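Voltage-sensor containing phosphatase (Ciona intestinalis, PDB 3V0D) probably dephosphorylates phosphoinositide lipids under the control of membrane voltage, pairing a voltage sensor with a PTEN-like phosphatase and C2 domain. Local coordinates at residues Pro98-Val101 with Asp102-Lys105; Phe292-Thr296 with Ser297-Gly301. The protein carries 1 engineered substitution. All blocks are in the same frame, centred on the assembly; numbering follows the deposited sequence.

How the contacts relate
Both are local contacts between neighbours along the chain, and both border the junction between the phosphatase and C2 domains. Contact 1 starts helix 100-115 of the phosphatase; contact 2 ends strand 290-295, an outermost strand of a C2 sheet, in successive turns. Each has a buried and a more open part: Leu-100 and Leu-103 are buried while Val-101 is exposed, and Phe-294, Asn-295 and Thr-296 are buried beside a partly exposed Ser-297. A threonine hydroxyl caps the helix in contact 1; an asparagine amide oxygen closes an Asx turn in contact 2. They meet where Leu-100 CD1 packs 3.5 Å from Asn-295 ND2, and Asp-269 bonds to both Leu-100 N and Asn-295 ND2.

Contact 1. Residues Pro98-Val101 with Asp102-Lys105; sequences PTLV and DLLK
Thr-99 and Asp-102 meet at the N-terminus of helix 100-115 in the tensin-type phosphatase domain, where Thr-99 is the N-cap. Its OG1 accepts a hydrogen bond from Asp-102 N at 3.0 Å with an N-H...O angle of 158°, occupying a donor that the first helical turn cannot satisfy by itself. A chi1 of 64° places OG1 between the threonine's own N and C, which turns the oxygen over the helix end. Asp-102 replies through water: water 1 accepts from Thr-99 N and donates to Asp-102 OD2 at 2.8 Å, closing a solvent-relayed version of the capping box. With chi1 at -74°, the carboxylate swings back beside its own N toward the cap, and its negative charge probably suits the positive end of the helix dipole.

Behind the cap, regular helical bonding begins as Leu-103 N donates to Thr-99 O at 2.8 Å, followed by Leu-104 N to Leu-100 O. Pro-98, whose ring has no N-H to satisfy, closes the apolar side by setting CG 4.1 Å from Leu-103 CB. Both residues rest on Leu-136 of helix 131-143. Leu-100 instead meets Tyr-181 and Ile-188 of helix 176-191, and its N bonds Asp-269 OD1 of the C2 side, placing this helix start at the domain interface. Leu-100 CD2 still lies 4.2 Å from Leu-103 CD2.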
ATOM      1  N   PRO A  98      -0.565   1.909  -4.986  1.00 14.68           N
ATOM      2  CA  PRO A  98      -0.858   2.512  -6.290  1.00 14.98           C
ATOM      3  C   PRO A  98      -2.139   3.352  -6.184  1.00 15.16           C
ATOM      4  O   PRO A  98      -3.001   3.092  -5.342  1.00 16.21           O
ATOM      5  CB  PRO A  98      -1.134   1.282  -7.164  1.00 16.06           C
ATOM      6  CG  PRO A  98      -1.762   0.297  -6.221  1.00 15.93           C
ATOM      7  CD  PRO A  98      -0.979   0.488  -4.921  1.00 15.13           C
ATOM      8  N   THR A  99      -2.289   4.296  -7.103  1.00 15.52           N
ATOM      9  CA  THR A  99      -3.603   4.899  -7.259  1.00 15.97           C
ATOM     10  C   THR A  99      -4.581   3.822  -7.751  1.00 14.88           C
ATOM     11  O   THR A  99      -4.168   2.839  -8.389  1.00 14.43           O
ATOM     12  CB  THR A  99      -3.595   6.081  -8.230  1.00 17.11           C
ATOM     13  OG1 THR A  99      -3.255   5.596  -9.538  1.00 16.97           O
ATOM     14  CG2 THR A  99      -2.665   7.188  -7.768  1.00 19.53           C
ATOM     15  N   LEU A 100      -5.876   4.021  -7.505  1.00 15.28           N
ATOM     16  CA  LEU A 100      -6.849   3.067  -8.044  1.00 14.94           C
ATOM     17  C   LEU A 100      -6.837   3.074  -9.553  1.00 14.72           C
ATOM     18  O   LEU A 100      -6.945   2.004 -10.163  1.00 14.67           O
ATOM     19  CB  LEU A 100      -8.257   3.253  -7.469  1.00 17.08           C
ATOM     20  CG  LEU A 100      -8.426   2.884  -5.991  1.00 16.98           C
ATOM     21  CD1 LEU A 100      -9.879   3.102  -5.591  1.00 19.10           C
ATOM     22  CD2 LEU A 100      -8.002   1.451  -5.690  1.00 18.37           C
ATOM     23  N   VAL A 101      -6.661   4.245 -10.172  1.00 14.48           N
ATOM     24  CA  VAL A 101      -6.520   4.281 -11.626  1.00 15.47           C
ATOM     25  C   VAL A 101      -5.367   3.385 -12.063  1.00 14.23           C
ATOM     26  O   VAL A 101      -5.496   2.588 -13.006  1.00 15.14           O
ATOM     27  CB  VAL A 101      -6.351   5.720 -12.112  1.00 16.08           C
ATOM     28  CG1 VAL A 101      -5.833   5.768 -13.545  1.00 19.28           C
ATOM     29  CG2 VAL A 101      -7.660   6.466 -11.988  1.00 17.98           C
ATOM     30  N   ASP A 102      -4.204   3.518 -11.423  1.00 14.45           N
ATOM     31  CA  ASP A 102      -3.064   2.700 -11.807  1.00 14.77           C
ATOM     32  C   ASP A 102      -3.269   1.225 -11.524  1.00 13.83           C
ATOM     33  O   ASP A 102      -2.822   0.370 -12.290  1.00 14.41           O
ATOM     34  CB  ASP A 102      -1.785   3.156 -11.121  1.00 16.66           C
ATOM     35  CG  ASP A 102      -1.219   4.454 -11.694  1.00 20.85           C
ATOM     36  OD1 ASP A 102      -1.793   4.999 -12.633  1.00 24.60           O
ATOM     37  OD2 ASP A 102      -0.186   4.921 -11.188  1.00 23.81           O
ATOM     38  N   LEU A 103      -3.936   0.898 -10.416  1.00 13.85           N
ATOM     39  CA  LEU A 103      -4.230  -0.492 -10.117  1.00 13.88           C
ATOM     40  C   LEU A 103      -5.134  -1.103 -11.196  1.00 13.67           C
ATOM     41  O   LEU A 103      -4.861  -2.222 -11.670  1.00 13.97           O
ATOM     42  CB  LEU A 103      -4.866  -0.603  -8.736  1.00 14.00           C
ATOM     43  CG  LEU A 103      -5.175  -2.027  -8.240  1.00 14.82           C
ATOM     44  CD1 LEU A 103      -3.947  -2.918  -8.233  1.00 15.94           C
ATOM     45  CD2 LEU A 103      -5.820  -1.960  -6.860  1.00 17.48           C
ATOM     46  N   LEU A 104      -6.184  -0.384 -11.592  1.00 13.80           N
ATOM     47  CA  LEU A 104      -7.077  -0.930 -12.609  1.00 14.67           C
ATOM     48  C   LEU A 104      -6.371  -1.033 -13.968  1.00 14.68           C
ATOM     49  O   LEU A 104      -6.645  -1.960 -14.730  1.00 15.26           O
ATOM     50  CB  LEU A 104      -8.345  -0.113 -12.725  1.00 14.90           C
ATOM     51  CG  LEU A 104      -9.261  -0.130 -11.524  1.00 17.02           C
ATOM     52  CD1 LEU A 104     -10.569   0.586 -11.820  1.00 18.25           C
ATOM     53  CD2 LEU A 104      -9.518  -1.491 -10.942  1.00 20.88           C
ATOM     54  N   LYS A 105      -5.484  -0.087 -14.268  1.00 14.84           N
ATOM     55  CA  LYS A 105      -4.713  -0.151 -15.518  1.00 15.47           C
ATOM     56  C   LYS A 105      -3.807  -1.369 -15.529  1.00 14.92           C
ATOM     57  O   LYS A 105      -3.704  -2.068 -16.538  1.00 15.71           O
ATOM     58  CB  LYS A 105      -3.935   1.146 -15.698  1.00 16.66           C
ATOM     59  CG  LYS A 105      -3.288   1.349 -17.042  1.00 18.79           C
ATOM     60  CD  LYS A 105      -2.588   2.721 -17.066  1.00 22.02           C
ATOM     61  CE  LYS A 105      -1.891   3.001 -18.392  1.00 24.78           C
ATOM     62  NZ  LYS A 105      -0.783   2.043 -18.688  1.00 25.31           N
TER
HETATM   63  O   HOH W   1       0.472   4.518  -8.502  1.00 28.52           O
HETATM   64  O   HOH W   2      -3.129   7.748 -11.255  1.00 32.80           O

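Contact 2. Residues Phe292-Thr296 with Ser297-Gly301; sequences FWFNT and SLVEG
Asn-295 reaches over the start of the loop to Ser-297, closing an Asx turn as strand 290-295 of the C2 domain ends. Among the hydrogen bonds, its OD1 accepts from Ser-297 N at 2.9 Å, the donor lying 21° from the plane of the amide. Extending CG opposite the backbone N (chi1 -174°) lets the short side chain reach forward. Its backbone oxygen works as well: Asn-295 O takes Leu-298 N at 3.0 Å, making a type I beta turn over Thr-296 and Ser-297. A second turn follows, closed by a weak 3.4 Å bond from Val-299 N to Thr-296 O.

Water and hydroxyls form another group. Water 3 donates to Thr-296 OG1 at 2.9 Å. Threonine and serine suit these places because each hydroxyl can serve several partners: Thr-296 OG1 also bonds to Lys-200 O and Gly-268 N, while Ser-297 OG, in the conformer described, bonds to water 3 and Pro-198 O.

Between the two segments, the apolar contact is Phe-294 with Val-299. The ring's CD1 lies 3.8 Å from Val-299 CG2, the two side chains running aslant to one another. Both also touch Phe-333 on strand 328-335, so the beta-branched valine carries the loop back onto the hydrophobic interior between the sheets.

Asp-269 holds the other end of the Asn-295 amide through ND2, and with both ends engaged the amide should be well fixed in its rotation. The link to the phosphatase rests on other bonds: Tyr-184 OH of helix 176-191 bonds Asn-295 N, and Asp-269 also takes Leu-100 N at the start of helix 100-115. This shared bonding probably positions the turn and the two phosphatase helices together.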
ATOM      1  N   PHE A 292      -1.832   7.192   6.448  1.00 13.48           N
ATOM      2  CA  PHE A 292      -2.743   6.272   5.777  1.00 13.75           C
ATOM      3  C   PHE A 292      -3.164   6.852   4.436  1.00 14.05           C
ATOM      4  O   PHE A 292      -3.104   8.063   4.220  1.00 14.41           O
ATOM      5  CB  PHE A 292      -3.985   5.933   6.647  1.00 14.66           C
ATOM      6  CG  PHE A 292      -4.766   7.119   7.079  1.00 14.82           C
ATOM      7  CD1 PHE A 292      -5.750   7.682   6.261  1.00 16.24           C
ATOM      8  CD2 PHE A 292      -4.560   7.646   8.355  1.00 15.98           C
ATOM      9  CE1 PHE A 292      -6.505   8.758   6.709  1.00 17.86           C
ATOM     10  CE2 PHE A 292      -5.326   8.712   8.812  1.00 17.26           C
ATOM     11  CZ  PHE A 292      -6.268   9.280   7.992  1.00 17.30           C
ATOM     12  N   TRP A 293      -3.690   5.968   3.586  1.00 14.07           N
ATOM     13  CA  TRP A 293      -4.329   6.325   2.322  1.00 14.12           C
ATOM     14  C   TRP A 293      -5.801   6.001   2.339  1.00 13.99           C
ATOM     15  O   TRP A 293      -6.229   4.997   2.920  1.00 14.86           O
ATOM     16  CB  TRP A 293      -3.727   5.532   1.180  1.00 14.18           C
ATOM     17  CG  TRP A 293      -2.317   5.847   0.834  1.00 14.30           C
ATOM     18  CD1 TRP A 293      -1.166   5.426   1.454  1.00 14.62           C
ATOM     19  CD2 TRP A 293      -1.892   6.570  -0.316  1.00 14.37           C
ATOM     20  NE1 TRP A 293      -0.056   5.846   0.756  1.00 15.00           N
ATOM     21  CE2 TRP A 293      -0.486   6.554  -0.337  1.00 14.58           C
ATOM     22  CE3 TRP A 293      -2.579   7.225  -1.349  1.00 15.90           C
ATOM     23  CZ2 TRP A 293       0.251   7.146  -1.353  1.00 16.08           C
ATOM     24  CZ3 TRP A 293      -1.848   7.814  -2.357  1.00 17.89           C
ATOM     25  CH2 TRP A 293      -0.442   7.768  -2.351  1.00 18.12           C
ATOM     26  N   PHE A 294      -6.582   6.785   1.614  1.00 14.14           N
ATOM     27  CA  PHE A 294      -7.956   6.435   1.311  1.00 14.56           C
ATOM     28  C   PHE A 294      -8.321   7.025  -0.047  1.00 14.43           C
ATOM     29  O   PHE A 294      -7.646   7.919  -0.546  1.00 15.00           O
ATOM     30  CB  PHE A 294      -8.932   6.914   2.408  1.00 15.60           C
ATOM     31  CG  PHE A 294      -9.079   8.404   2.463  1.00 15.36           C
ATOM     32  CD1 PHE A 294     -10.137   9.032   1.817  1.00 16.94           C
ATOM     33  CD2 PHE A 294      -8.132   9.202   3.098  1.00 16.53           C
ATOM     34  CE1 PHE A 294     -10.258  10.403   1.827  1.00 18.10           C
ATOM     35  CE2 PHE A 294      -8.243  10.595   3.102  1.00 16.76           C
ATOM     36  CZ  PHE A 294      -9.312  11.196   2.470  1.00 17.66           C
ATOM     37  N   ASN A 295      -9.416   6.535  -0.626  1.00 14.97           N
ATOM     38  CA  ASN A 295      -9.916   7.069  -1.885  1.00 15.53           C
ATOM     39  C   ASN A 295     -11.251   7.762  -1.649  1.00 15.64           C
ATOM     40  O   ASN A 295     -12.168   7.195  -1.035  1.00 16.78           O
ATOM     41  CB  ASN A 295     -10.042   5.960  -2.928  1.00 16.86           C
ATOM     42  CG  ASN A 295     -10.416   6.526  -4.300  1.00 17.70           C
ATOM     43  OD1 ASN A 295     -11.552   6.941  -4.511  1.00 20.19           O
ATOM     44  ND2 ASN A 295      -9.464   6.584  -5.208  1.00 17.89           N
ATOM     45  N   THR A 296     -11.347   9.010  -2.108  1.00 16.52           N
ATOM     46  CA  THR A 296     -12.554   9.802  -1.830  1.00 17.13           C
ATOM     47  C   THR A 296     -13.846   9.151  -2.338  1.00 17.24           C
ATOM     48  O   THR A 296     -14.901   9.320  -1.756  1.00 19.00           O
ATOM     49  CB  THR A 296     -12.450  11.213  -2.405  1.00 17.11           C
ATOM     50  OG1 THR A 296     -12.327  11.146  -3.829  1.00 18.14           O
ATOM     51  CG2 THR A 296     -11.291  11.996  -1.820  1.00 17.86           C
ATOM     52  N   SER A 297     -13.759   8.401  -3.437  1.00 18.29           N
ATOM     53  CA  SER A 297     -14.936   7.757  -4.028  0.73 19.18           C
ATOM     54  C   SER A 297     -15.498   6.646  -3.203  1.00 19.96           C
ATOM     55  O   SER A 297     -16.645   6.234  -3.407  1.00 22.11           O
ATOM     56  CB  SER A 297     -14.593   7.141  -5.353  0.73 19.83           C
ATOM     57  OG  SER A 297     -14.220   8.140  -6.227  0.73 20.30           O
ATOM     58  N   LEU A 298     -14.681   6.112  -2.303  1.00 19.69           N
ATOM     59  CA  LEU A 298     -15.054   4.961  -1.510  1.00 20.88           C
ATOM     60  C   LEU A 298     -15.405   5.342  -0.080  1.00 21.81           C
ATOM     61  O   LEU A 298     -15.789   4.493   0.713  1.00 23.62           O
ATOM     62  CB  LEU A 298     -14.123   3.765  -1.707  0.61 20.67           C
ATOM     63  CG  LEU A 298     -14.125   3.245  -3.151  0.61 18.78           C
ATOM     64  CD1 LEU A 298     -13.020   2.232  -3.302  0.61 19.57           C
ATOM     65  CD2 LEU A 298     -15.436   2.606  -3.551  0.61 19.60           C
ATOM     66  N   VAL A 299     -15.338   6.645   0.230  1.00 21.88           N
ATOM     67  CA  VAL A 299     -15.804   7.179   1.511  1.00 22.40           C
ATOM     68  C   VAL A 299     -17.304   7.005   1.621  1.00 23.53           C
ATOM     69  O   VAL A 299     -18.035   7.240   0.664  1.00 25.51           O
ATOM     70  CB  VAL A 299     -15.415   8.673   1.657  1.00 22.09           C
ATOM     71  CG1 VAL A 299     -16.107   9.327   2.859  1.00 23.55           C
ATOM     72  CG2 VAL A 299     -13.925   8.785   1.818  1.00 21.67           C
ATOM     73  N   GLU A 300     -17.735   6.597   2.807  1.00 25.52           N
ATOM     74  CA  GLU A 300     -19.150   6.461   3.114  1.00 27.95           C
ATOM     75  C   GLU A 300     -19.575   7.551   4.081  1.00 28.46           C
ATOM     76  O   GLU A 300     -18.956   7.760   5.126  1.00 28.89           O
ATOM     77  CB  GLU A 300     -19.430   5.080   3.706  1.00 29.41           C
ATOM     78  CG  GLU A 300     -19.020   3.941   2.780  1.00 33.24           C
ATOM     79  CD  GLU A 300     -19.180   2.581   3.414  1.00 38.76           C
ATOM     80  OE1 GLU A 300     -18.155   1.999   3.837  1.00 41.85           O
ATOM     81  OE2 GLU A 300     -20.329   2.101   3.492  1.00 42.40           O
ATOM     82  N   GLY A 301     -20.630   8.264   3.721  1.00 29.14           N
ATOM     83  CA  GLY A 301     -21.168   9.308   4.575  1.00 29.10           C
ATOM     84  C   GLY A 301     -20.191  10.456   4.693  1.00 28.35           C
ATOM     85  O   GLY A 301     -19.542  10.822   3.713  1.00 30.72           O
TER
HETATM   86  O   HOH W   3     -12.824  10.468  -6.571  0.63 19.41           O